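Long-range contacts in pirin family protein (Acinetobacter baumannii, PDB 6D0P), which probably acts as an iron-dependent quercetin 2,3-dioxygenase of the pirin family, and carries a bound manganese ion in this crystal: residues P152-D157 and A171-A176; N184-K189 and F248-G253; G95-M100 and H162-A167; L198-G203 and V236-N241. All coordinates share one frame; numbering follows the deposited sequence. Where two conformers were deposited one is given.

Interaction 1 (P152-D157 and A171-A176). With MG (magnesium ion), chain F.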
# COMPACT_ATOMS: atom_id res chain seq x y z
N PRO A 152 -3.22 3.16 -15.85
CA PRO A 152 -4.55 3.44 -16.42
C PRO A 152 -5.39 4.20 -15.38
O PRO A 152 -5.45 3.78 -14.23
CB PRO A 152 -5.19 2.07 -16.71
CG PRO A 152 -4.03 1.13 -16.68
CD PRO A 152 -3.09 1.72 -15.66
N ASP A 153 -6.02 5.28 -15.84
CA ASP A 153 -6.83 6.22 -15.02
C ASP A 153 -8.24 6.29 -15.62
O ASP A 153 -8.41 6.81 -16.74
CB ASP A 153 -6.21 7.63 -15.04
CG ASP A 153 -6.67 8.54 -13.91
OD1 ASP A 153 -7.45 8.07 -13.04
OD2 ASP A 153 -6.21 9.71 -13.88
N ILE A 154 -9.22 5.81 -14.88
CA ILE A 154 -10.56 5.68 -15.37
C ILE A 154 -11.42 6.79 -14.79
O ILE A 154 -11.46 6.95 -13.58
CB ILE A 154 -11.13 4.30 -14.99
CG1 ILE A 154 -10.22 3.16 -15.47
CG2 ILE A 154 -12.56 4.13 -15.48
CD1 ILE A 154 -9.99 3.14 -16.96
N ALA A 155 -12.14 7.52 -15.65
CA ALA A 155 -13.04 8.56 -15.15
C ALA A 155 -14.32 7.88 -14.67
O ALA A 155 -14.94 7.13 -15.42
CB ALA A 155 -13.33 9.57 -16.23
N LEU A 156 -14.71 8.12 -13.42
CA LEU A 156 -15.90 7.48 -12.87
C LEU A 156 -17.16 8.33 -13.10
O LEU A 156 -18.28 7.84 -12.93
CB LEU A 156 -15.69 7.27 -11.37
CG LEU A 156 -14.57 6.32 -10.99
CD1 LEU A 156 -14.38 6.30 -9.49
CD2 LEU A 156 -14.87 4.92 -11.54
N ASP A 157 -16.98 9.62 -13.37
CA ASP A 157 -18.10 10.49 -13.66
C ASP A 157 -17.58 11.66 -14.50
O ASP A 157 -16.41 11.63 -14.89
CB ASP A 157 -18.80 10.97 -12.38
CG ASP A 157 -17.86 11.65 -11.39
OD1 ASP A 157 -16.91 12.36 -11.84
OD2 ASP A 157 -18.09 11.46 -10.17
N ALA A 171 -12.86 -1.98 -15.34
CA ALA A 171 -13.42 -1.42 -16.61
C ALA A 171 -12.59 -1.84 -17.84
O ALA A 171 -12.30 -1.00 -18.74
CB ALA A 171 -13.49 0.09 -16.51
N ASP A 172 -12.21 -3.11 -17.89
CA ASP A 172 -11.40 -3.66 -18.98
C ASP A 172 -9.99 -3.03 -19.01
O ASP A 172 -9.25 -3.27 -19.94
CB ASP A 172 -12.08 -3.49 -20.34
CG ASP A 172 -13.44 -4.15 -20.42
OD1 ASP A 172 -13.57 -5.30 -19.94
OD2 ASP A 172 -14.37 -3.53 -20.98
N ALA A 173 -9.61 -2.25 -18.00
CA ALA A 173 -8.26 -1.68 -17.94
C ALA A 173 -7.40 -2.58 -17.05
O ALA A 173 -7.83 -2.95 -15.97
CB ALA A 173 -8.31 -0.27 -17.39
N LYS A 174 -6.20 -2.92 -17.49
CA LYS A 174 -5.32 -3.83 -16.75
C LYS A 174 -4.36 -3.03 -15.87
O LYS A 174 -3.87 -1.99 -16.26
CB LYS A 174 -4.52 -4.69 -17.74
CG LYS A 174 -5.39 -5.57 -18.63
CD LYS A 174 -4.59 -6.40 -19.62
CE LYS A 174 -5.48 -7.22 -20.53
NZ LYS A 174 -6.44 -8.06 -19.75
N GLY A 175 -4.11 -3.55 -14.68
CA GLY A 175 -3.22 -2.92 -13.72
C GLY A 175 -1.81 -2.78 -14.25
O GLY A 175 -1.34 -3.59 -15.07
N ALA A 176 -1.12 -1.76 -13.77
CA ALA A 176 0.21 -1.44 -14.20
C ALA A 176 1.22 -2.39 -13.52
O ALA A 176 2.25 -2.70 -14.10
CB ALA A 176 0.52 -0.00 -13.87
MG MG F . -19.84 6.55 -13.63
O HOH W 1 -19.43 7.07 -15.59
O HOH W 2 -18.40 4.99 -13.80
O HOH W 3 -20.08 6.17 -11.42
O HOH W 4 -21.33 5.11 -14.04

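Interaction 2 (N184-K189 and F248-G253)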
# COMPACT_ATOMS: atom_id res chain seq x y z
N ASN A 184 -6.50 -6.72 -6.48
CA ASN A 184 -6.73 -5.38 -7.00
C ASN A 184 -6.20 -4.34 -6.02
O ASN A 184 -6.41 -4.43 -4.79
CB ASN A 184 -8.22 -5.06 -7.19
CG ASN A 184 -8.85 -5.82 -8.33
OD1 ASN A 184 -8.42 -5.67 -9.47
ND2 ASN A 184 -9.89 -6.60 -8.03
N VAL A 185 -5.54 -3.34 -6.59
CA VAL A 185 -5.16 -2.16 -5.84
C VAL A 185 -5.58 -1.00 -6.72
O VAL A 185 -5.02 -0.81 -7.82
CB VAL A 185 -3.66 -2.08 -5.48
CG1 VAL A 185 -3.33 -0.73 -4.84
CG2 VAL A 185 -3.24 -3.21 -4.54
N TRP A 186 -6.61 -0.30 -6.27
CA TRP A 186 -7.14 0.83 -6.99
C TRP A 186 -7.04 2.07 -6.10
O TRP A 186 -7.32 1.99 -4.90
CB TRP A 186 -8.61 0.61 -7.38
CG TRP A 186 -8.91 -0.66 -8.10
CD1 TRP A 186 -8.10 -1.36 -8.94
CD2 TRP A 186 -10.18 -1.35 -8.10
NE1 TRP A 186 -8.75 -2.47 -9.41
CE2 TRP A 186 -10.04 -2.48 -8.92
CE3 TRP A 186 -11.39 -1.14 -7.43
CZ2 TRP A 186 -11.07 -3.39 -9.12
CZ3 TRP A 186 -12.42 -2.04 -7.62
CH2 TRP A 186 -12.26 -3.14 -8.46
N ASP A 187 -6.65 3.22 -6.65
CA ASP A 187 -6.67 4.43 -5.81
C ASP A 187 -7.40 5.53 -6.59
O ASP A 187 -7.65 5.42 -7.78
CB ASP A 187 -5.28 4.83 -5.32
CG ASP A 187 -4.42 5.60 -6.29
OD1 ASP A 187 -4.81 5.71 -7.45
OD2 ASP A 187 -3.35 6.10 -5.86
N GLY A 188 -7.71 6.62 -5.94
CA GLY A 188 -8.34 7.68 -6.71
C GLY A 188 -9.02 8.71 -5.84
O GLY A 188 -8.72 8.84 -4.64
N LYS A 189 -9.89 9.46 -6.51
CA LYS A 189 -10.60 10.54 -5.90
C LYS A 189 -12.07 10.48 -6.33
O LYS A 189 -12.38 10.31 -7.51
CB LYS A 189 -9.97 11.87 -6.33
CG LYS A 189 -10.67 13.12 -5.81
CD LYS A 189 -10.11 14.37 -6.46
CE LYS A 189 -10.81 15.64 -6.03
NZ LYS A 189 -10.42 16.76 -6.91
N PHE A 248 -9.18 7.91 -1.86
CA PHE A 248 -9.44 6.54 -1.40
C PHE A 248 -8.51 5.52 -2.06
O PHE A 248 -7.81 5.79 -3.04
CB PHE A 248 -10.88 6.14 -1.75
CG PHE A 248 -11.11 5.93 -3.22
CD1 PHE A 248 -10.87 4.70 -3.83
CD2 PHE A 248 -11.54 6.96 -4.03
CE1 PHE A 248 -11.01 4.52 -5.19
CE2 PHE A 248 -11.72 6.78 -5.39
CZ PHE A 248 -11.45 5.57 -5.98
N LEU A 249 -8.50 4.35 -1.44
CA LEU A 249 -7.96 3.15 -2.05
C LEU A 249 -8.99 2.04 -1.88
O LEU A 249 -9.75 2.01 -0.87
CB LEU A 249 -6.64 2.68 -1.43
CG LEU A 249 -5.47 3.59 -1.71
CD1 LEU A 249 -5.17 4.41 -0.49
CD2 LEU A 249 -4.25 2.79 -2.12
N VAL A 250 -9.07 1.20 -2.87
CA VAL A 250 -9.84 -0.03 -2.75
C VAL A 250 -8.83 -1.18 -2.94
O VAL A 250 -8.13 -1.23 -3.95
CB VAL A 250 -10.99 -0.10 -3.75
CG1 VAL A 250 -11.66 -1.46 -3.76
CG2 VAL A 250 -12.01 1.00 -3.48
N LEU A 251 -8.78 -2.08 -1.97
CA LEU A 251 -7.86 -3.19 -1.99
C LEU A 251 -8.67 -4.47 -1.94
O LEU A 251 -9.47 -4.65 -1.01
CB LEU A 251 -6.96 -3.11 -0.76
CG LEU A 251 -6.28 -1.77 -0.51
CD1 LEU A 251 -5.57 -1.80 0.83
CD2 LEU A 251 -5.31 -1.42 -1.63
N THR A 252 -8.52 -5.34 -2.92
CA THR A 252 -9.24 -6.62 -2.89
C THR A 252 -8.26 -7.72 -3.26
O THR A 252 -7.25 -7.49 -3.95
CB THR A 252 -10.44 -6.69 -3.84
OG1 THR A 252 -10.04 -7.08 -5.16
CG2 THR A 252 -11.18 -5.37 -3.93
N GLY A 253 -8.60 -8.94 -2.84
CA GLY A 253 -7.80 -10.03 -3.23
C GLY A 253 -8.29 -11.37 -2.74
O GLY A 253 -9.04 -11.48 -1.74

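Interaction 3 (G95-M100 and H162-A167)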
# COMPACT_ATOMS: atom_id res chain seq x y z
N GLY A 95 2.92 10.71 -8.22
CA GLY A 95 2.09 9.96 -9.17
C GLY A 95 2.68 8.62 -9.57
O GLY A 95 1.96 7.78 -10.16
N ASP A 96 3.96 8.39 -9.26
CA ASP A 96 4.60 7.10 -9.59
C ASP A 96 4.31 6.07 -8.50
O ASP A 96 3.85 6.42 -7.38
CB ASP A 96 6.13 7.20 -9.69
CG ASP A 96 6.68 8.06 -10.82
OD1 ASP A 96 5.87 8.51 -11.67
OD2 ASP A 96 7.95 8.25 -10.84
N VAL A 97 4.58 4.81 -8.83
CA VAL A 97 4.46 3.73 -7.87
C VAL A 97 5.69 2.81 -7.99
O VAL A 97 6.24 2.60 -9.10
CB VAL A 97 3.17 2.92 -8.12
CG1 VAL A 97 3.13 1.66 -7.27
CG2 VAL A 97 1.93 3.77 -7.93
N GLN A 98 6.17 2.30 -6.85
CA GLN A 98 7.17 1.23 -6.82
C GLN A 98 6.52 -0.00 -6.18
O GLN A 98 6.06 0.07 -5.02
CB GLN A 98 8.43 1.64 -6.06
CG GLN A 98 9.41 0.49 -5.82
CD GLN A 98 9.86 -0.27 -7.05
OE1 GLN A 98 9.68 -1.48 -7.14
NE2 GLN A 98 10.50 0.42 -8.00
N TRP A 99 6.37 -1.06 -6.96
CA TRP A 99 5.85 -2.34 -6.50
C TRP A 99 7.05 -3.27 -6.34
O TRP A 99 7.48 -3.89 -7.32
CB TRP A 99 4.80 -2.88 -7.48
CG TRP A 99 3.98 -4.01 -6.92
CD1 TRP A 99 4.41 -5.28 -6.66
CD2 TRP A 99 2.58 -3.98 -6.59
NE1 TRP A 99 3.38 -6.03 -6.16
CE2 TRP A 99 2.24 -5.27 -6.12
CE3 TRP A 99 1.58 -3.00 -6.64
CZ2 TRP A 99 0.96 -5.59 -5.68
CZ3 TRP A 99 0.32 -3.33 -6.22
CH2 TRP A 99 0.01 -4.60 -5.73
N MSE A 100 7.63 -3.30 -5.16
CA MSE A 100 8.85 -4.06 -4.92
C MSE A 100 8.58 -5.38 -4.27
O MSE A 100 7.94 -5.45 -3.20
CB MSE A 100 9.80 -3.28 -4.01
CG MSE A 100 11.11 -4.06 -3.80
SE MSE A 100 12.26 -3.16 -2.45
CE MSE A 100 11.28 -3.73 -0.88
N HIS A 162 -12.09 9.82 -10.32
CA HIS A 162 -11.27 8.93 -11.13
C HIS A 162 -10.72 7.80 -10.25
O HIS A 162 -10.68 7.88 -9.01
CB HIS A 162 -10.15 9.69 -11.85
CG HIS A 162 -9.06 10.16 -10.95
ND1 HIS A 162 -7.88 9.47 -10.80
CD2 HIS A 162 -9.00 11.22 -10.11
CE1 HIS A 162 -7.13 10.09 -9.91
NE2 HIS A 162 -7.80 11.16 -9.48
N LEU A 163 -10.31 6.74 -10.94
CA LEU A 163 -9.75 5.58 -10.32
C LEU A 163 -8.52 5.14 -11.14
O LEU A 163 -8.60 5.04 -12.38
CB LEU A 163 -10.85 4.52 -10.28
CG LEU A 163 -10.48 3.18 -9.66
CD1 LEU A 163 -11.72 2.51 -9.10
CD2 LEU A 163 -9.78 2.27 -10.66
N ARG A 164 -7.40 4.91 -10.46
CA ARG A 164 -6.19 4.41 -11.10
C ARG A 164 -6.07 2.92 -10.80
O ARG A 164 -6.23 2.50 -9.63
CB ARG A 164 -4.94 5.11 -10.56
CG ARG A 164 -4.96 6.63 -10.71
CD ARG A 164 -3.54 7.17 -10.60
NE ARG A 164 -2.97 6.85 -9.31
CZ ARG A 164 -1.71 7.10 -8.96
NH1 ARG A 164 -1.30 6.84 -7.74
NH2 ARG A 164 -0.89 7.63 -9.84
N VAL A 165 -5.77 2.13 -11.83
CA VAL A 165 -5.65 0.70 -11.67
C VAL A 165 -4.17 0.37 -11.45
O VAL A 165 -3.41 0.15 -12.39
CB VAL A 165 -6.25 -0.06 -12.87
CG1 VAL A 165 -6.35 -1.55 -12.58
CG2 VAL A 165 -7.62 0.49 -13.25
N ILE A 166 -3.77 0.36 -10.20
CA ILE A 166 -2.37 0.11 -9.89
C ILE A 166 -2.06 -1.39 -10.11
O ILE A 166 -1.05 -1.73 -10.70
CB ILE A 166 -2.04 0.62 -8.47
CG1 ILE A 166 -2.13 2.15 -8.43
CG2 ILE A 166 -0.67 0.14 -8.02
CD1 ILE A 166 -2.07 2.72 -7.04
N ALA A 167 -2.97 -2.24 -9.66
CA ALA A 167 -2.88 -3.67 -9.88
C ALA A 167 -4.29 -4.23 -10.10
O ALA A 167 -5.27 -3.72 -9.53
CB ALA A 167 -2.22 -4.35 -8.70

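Interaction 4 (L198-G203 and V236-N241)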
# COMPACT_ATOMS: atom_id res chain seq x y z
N LEU A 198 -19.08 -0.25 -7.40
CA LEU A 198 -17.90 -0.99 -7.79
C LEU A 198 -18.22 -2.48 -7.71
O LEU A 198 -19.02 -2.93 -6.86
CB LEU A 198 -16.72 -0.64 -6.87
CG LEU A 198 -16.23 0.80 -6.95
CD1 LEU A 198 -17.16 1.73 -6.18
CD2 LEU A 198 -14.81 0.92 -6.41
N TYR A 199 -17.62 -3.23 -8.63
CA TYR A 199 -17.76 -4.67 -8.69
C TYR A 199 -16.41 -5.30 -8.40
O TYR A 199 -15.38 -4.89 -8.98
CB TYR A 199 -18.28 -5.14 -10.04
CG TYR A 199 -19.64 -4.57 -10.36
CD1 TYR A 199 -20.79 -5.12 -9.82
CD2 TYR A 199 -19.75 -3.44 -11.15
CE1 TYR A 199 -22.03 -4.57 -10.10
CE2 TYR A 199 -20.99 -2.89 -11.44
CZ TYR A 199 -22.13 -3.45 -10.90
OH TYR A 199 -23.34 -2.89 -11.21
N VAL A 200 -16.45 -6.27 -7.49
CA VAL A 200 -15.30 -6.99 -6.97
C VAL A 200 -15.53 -8.49 -7.17
O VAL A 200 -16.67 -8.93 -7.19
CB VAL A 200 -15.12 -6.66 -5.47
CG1 VAL A 200 -14.11 -7.55 -4.77
CG2 VAL A 200 -14.79 -5.20 -5.27
N PRO A 201 -14.45 -9.26 -7.36
CA PRO A 201 -14.66 -10.69 -7.47
C PRO A 201 -15.24 -11.35 -6.21
O PRO A 201 -14.87 -11.04 -5.08
CB PRO A 201 -13.27 -11.26 -7.78
CG PRO A 201 -12.54 -10.13 -8.40
CD PRO A 201 -13.05 -8.92 -7.67
N GLU A 202 -16.17 -12.27 -6.45
CA GLU A 202 -16.83 -13.02 -5.41
C GLU A 202 -15.77 -13.70 -4.53
O GLU A 202 -14.82 -14.27 -5.05
CB GLU A 202 -17.75 -14.07 -6.04
CG GLU A 202 -18.43 -14.99 -5.06
CD GLU A 202 -19.44 -14.30 -4.16
OE1 GLU A 202 -20.41 -13.73 -4.70
OE2 GLU A 202 -19.24 -14.32 -2.94
N GLY A 203 -15.92 -13.62 -3.21
CA GLY A 203 -14.97 -14.32 -2.30
C GLY A 203 -13.73 -13.52 -1.96
O GLY A 203 -12.97 -13.92 -1.06
N VAL A 236 -20.48 -9.36 -4.51
CA VAL A 236 -19.66 -8.85 -5.60
C VAL A 236 -19.78 -7.33 -5.73
O VAL A 236 -19.03 -6.77 -6.52
CB VAL A 236 -20.01 -9.51 -6.95
CG1 VAL A 236 -19.63 -10.96 -6.97
CG2 VAL A 236 -21.48 -9.31 -7.32
N GLU A 237 -20.66 -6.67 -5.03
CA GLU A 237 -20.72 -5.24 -5.33
C GLU A 237 -20.95 -4.41 -4.07
O GLU A 237 -21.48 -4.88 -3.05
CB GLU A 237 -21.82 -4.98 -6.36
CG GLU A 237 -23.17 -4.64 -5.77
CD GLU A 237 -24.26 -4.35 -6.79
OE1 GLU A 237 -24.50 -5.22 -7.63
OE2 GLU A 237 -24.85 -3.24 -6.75
N PHE A 238 -20.53 -3.15 -4.18
CA PHE A 238 -20.78 -2.18 -3.15
C PHE A 238 -20.77 -0.80 -3.80
O PHE A 238 -20.29 -0.65 -4.94
CB PHE A 238 -19.76 -2.28 -2.01
CG PHE A 238 -18.33 -1.95 -2.38
CD1 PHE A 238 -17.51 -2.91 -2.95
CD2 PHE A 238 -17.82 -0.68 -2.14
CE1 PHE A 238 -16.20 -2.60 -3.30
CE2 PHE A 238 -16.50 -0.39 -2.46
CZ PHE A 238 -15.69 -1.35 -3.04
N SER A 239 -21.29 0.17 -3.08
CA SER A 239 -21.38 1.53 -3.59
C SER A 239 -20.65 2.50 -2.66
O SER A 239 -20.57 2.30 -1.43
CB SER A 239 -22.82 1.95 -3.79
OG SER A 239 -23.50 2.14 -2.55
N LEU A 240 -20.16 3.57 -3.27
CA LEU A 240 -19.52 4.65 -2.55
C LEU A 240 -20.18 5.96 -3.02
O LEU A 240 -20.34 6.20 -4.22
CB LEU A 240 -18.02 4.68 -2.85
CG LEU A 240 -17.17 3.51 -2.36
CD1 LEU A 240 -15.72 3.74 -2.75
CD2 LEU A 240 -17.28 3.34 -0.86
N ASN A 241 -20.54 6.79 -2.07
CA ASN A 241 -21.20 8.07 -2.35
C ASN A 241 -20.46 9.14 -1.56
O ASN A 241 -20.52 9.14 -0.34
CB ASN A 241 -22.68 8.01 -1.97
CG ASN A 241 -23.52 9.09 -2.63
OD1 ASN A 241 -22.99 10.00 -3.26
ND2 ASN A 241 -24.84 8.97 -2.50

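Interaction 1 (P152-D157 and A171-A176)
Two ring carbons of Pro152 close on the carbonyl oxygen of Lys174: Pro152 CG lies 3.2 Å from Lys174 O, and Pro152 CD approaches the same oxygen at 3.8 Å. No hydrogen bond joins 152-157 to 171-176, so apart from this the contact rests on small apolar groups. The methyl of Ala173 is the shared partner. Ile154 CD1 reaches Ala173 CB at 3.8 Å, and Pro152 CB lies 4.0 Å from the same methyl. Ile154 puts CG1 anti to its carbonyl carbon (chi1 -55°), while its other branch, CG2, meets Ala171 CB at 4.3 Å. Ala171 and Asp172 both have positive phi, as in a type I' turn, and they join strands 169-170 and 173-174 into a tight hairpin. That hairpin packs against 153-155, an outermost strand of the large sheet to which the C-terminal cupin contributes, and the contact lies at the protein surface. Beyond the hairpin, 152-157 carries a magnesium site: Leu156 O binds the ion at 2.1 Å, with water 4 across the metal from it. Waters 1 and 3 face each other over the same ion, and water 2 is the fourth water ligand.

Interaction 2 (N184-K189 and F248-G253)
Strands 184-189 and 248-253 run antiparallel at 168°, their axes 4.6 Å apart, with Asn184-Thr252, Trp186-Val250 and Gly188-Phe248 as hydrogen-bonded pairs and Val185-Leu251 and Asp187-Leu249 as non-hydrogen-bonded pairs between them. Asn184 and Thr252 add a side-chain bond to their backbone bonds. Asn184 ND2 gives an N-H to Thr252 OG1 at 2.9 Å, with the hydroxyl oxygen close to the amide plane. The two side chains lie alongside each other, and the Thr252 torsion that sets OG1 between its own backbone N and carbonyl carbon (chi1 86°) puts that oxygen beside Asn184 ND2. The amide's other end, Asn184 OD1, accepts from the backbone of Glu169. The indole of Trp186 has Asn184 CB over one face, toward the rim, while Val250 CG1 comes obliquely to Trp186 CE3 at 3.7 Å. These strands are neighbours at the centre of the antiparallel sheet in the C-terminal cupin barrel of this two-cupin protein. At the far end the Phe248 ring folds back over its partner strand: Gly188 CA lies 4.1 Å from the ring centroid, a CH-pi contact, and Gly188 N stands over the ring centre. Phe248 CE2 comes within 3.3 Å of Gly188 C, so the ring lies directly on bare backbone. On the opposite face Val185 and Leu251 point the same way, with Val185 CG1 to Leu251 CD2 at 3.8 Å. Farther along that face, Asp187 CB meets Leu249 CG at 3.8 Å, and Phe41 covers Val185 and Leu251.

Interaction 3 (G95-M100 and H162-A167)
A bend at chi3 (-61°) turns NE of Arg164 out of line with its aliphatic chain, and the guanidinium beyond it meets Gly95; in Trp99, CG lies anti to the backbone N (chi1 -166°) and the six-membered part of the indole meets Ile166 and Ala167. Arg164 NH2 donates to Gly95 O at 2.9 Å, with an angle of 146° at the hydrogen. The oxygen lies at the edge of the guanidinium, near its plane, and the donor is tilted from the carbonyl plane. The apolar half lies further along 95-100. Ile166 CG2 sits at the edge of the indole, near its plane, 4.0 Å from Trp99 CZ3, and Val97 CG1 meets the same methyl at 4.2 Å. Ala167 CB comes in obliquely, 3.7 Å from both Trp99 CZ3 and Trp99 CH2. Ile166 and Ala167 both face Val185, a classic beta bulge at the corner where the chain turns; both side chains reach the tryptophan. The contact joins the two halves of the molecule: 97-101 belongs to the sheet of the N-terminal cupin, whereas 162-165 belongs to the sheet that includes strands of the C-terminal one. Trp99 is fixed at its polar end as well, since NE1 donates to Glu70 OE1. Arg164 NE makes a salt bridge with Asp187 OD1, so the guanidinium is held through separate N-H groups by a carboxylate and by the Gly95 carbonyl. Its positive charge would probably polarise that carbonyl and strengthen the one hydrogen bond between 95-100 and 162-167.

Interaction 4 (L198-G203 and V236-N241)
Leu198 opens the pairing with Phe238, its N donating to Phe238 O at 2.8 Å almost along the C=O axis, and Phe238 N returning a bond to Leu198 O at 3.1 Å. In one of the two conformers of Leu198, its CB stands over one face of the Phe238 ring, offset toward the rim and 4.3 Å from its centroid, a CH-pi contact. Tyr199, on the other face of the sheet, runs side by side with Glu237. Glu237 OE1 touches the ring edge at Tyr199 CE1, 3.6 Å away, near the ring plane, with the carboxylate turned 78° against the ring. Nearer the backbone, Glu237 CB packs on Tyr199 CD1. Val200 then closes the backbone pairing: its N donates to Val236 O at 2.8 Å, close to straight. Its CG2, in one of its two conformers, meets the edge of the Phe238 ring at CE1, 3.6 Å away. The strand has ended at Tyr199; past Pro201, Glu202 crosses Val236 at about a right angle, its OE1 3.7 Å from Val236 CG1, while Glu202 OE2 accepts from the backbone N of Gly235. The pairing of 195-199 with 237-242 forms one side of the smaller sheet of the C-terminal cupin barrel. Leu198, Val200 and Phe238 face across to the larger sheet, where Leu198 meets Trp186 and Val250, Val200 meets Thr252, and Phe238 packs on Thr206 and Val208 of strand 205-210.

Interactions 1, 2 and 3 all reach one sheet, through strands 153-155, 162-165 and 183-190 with 245-253. Ile154 N lies 2.7 Å from Leu163 O, joining 1 to 3, and Lys189 O lies 2.9 Å from His162 N, joining 3 to 2. Interaction 4 is nested in the chain loop closed by interaction 2 and packs on it from the other sheet of the barrel, with Trp186 CH2 3.6 Å from Tyr199 O. Interaction 3 leads toward the N-terminal cupin, where His64, His66, His108 and Glu110 bind manganese; the side chain of Trp99 is about 13 Å from that ion. The magnesium of interaction 1 is a separate, outlying site, about 9 Å from the side chain of Leu198.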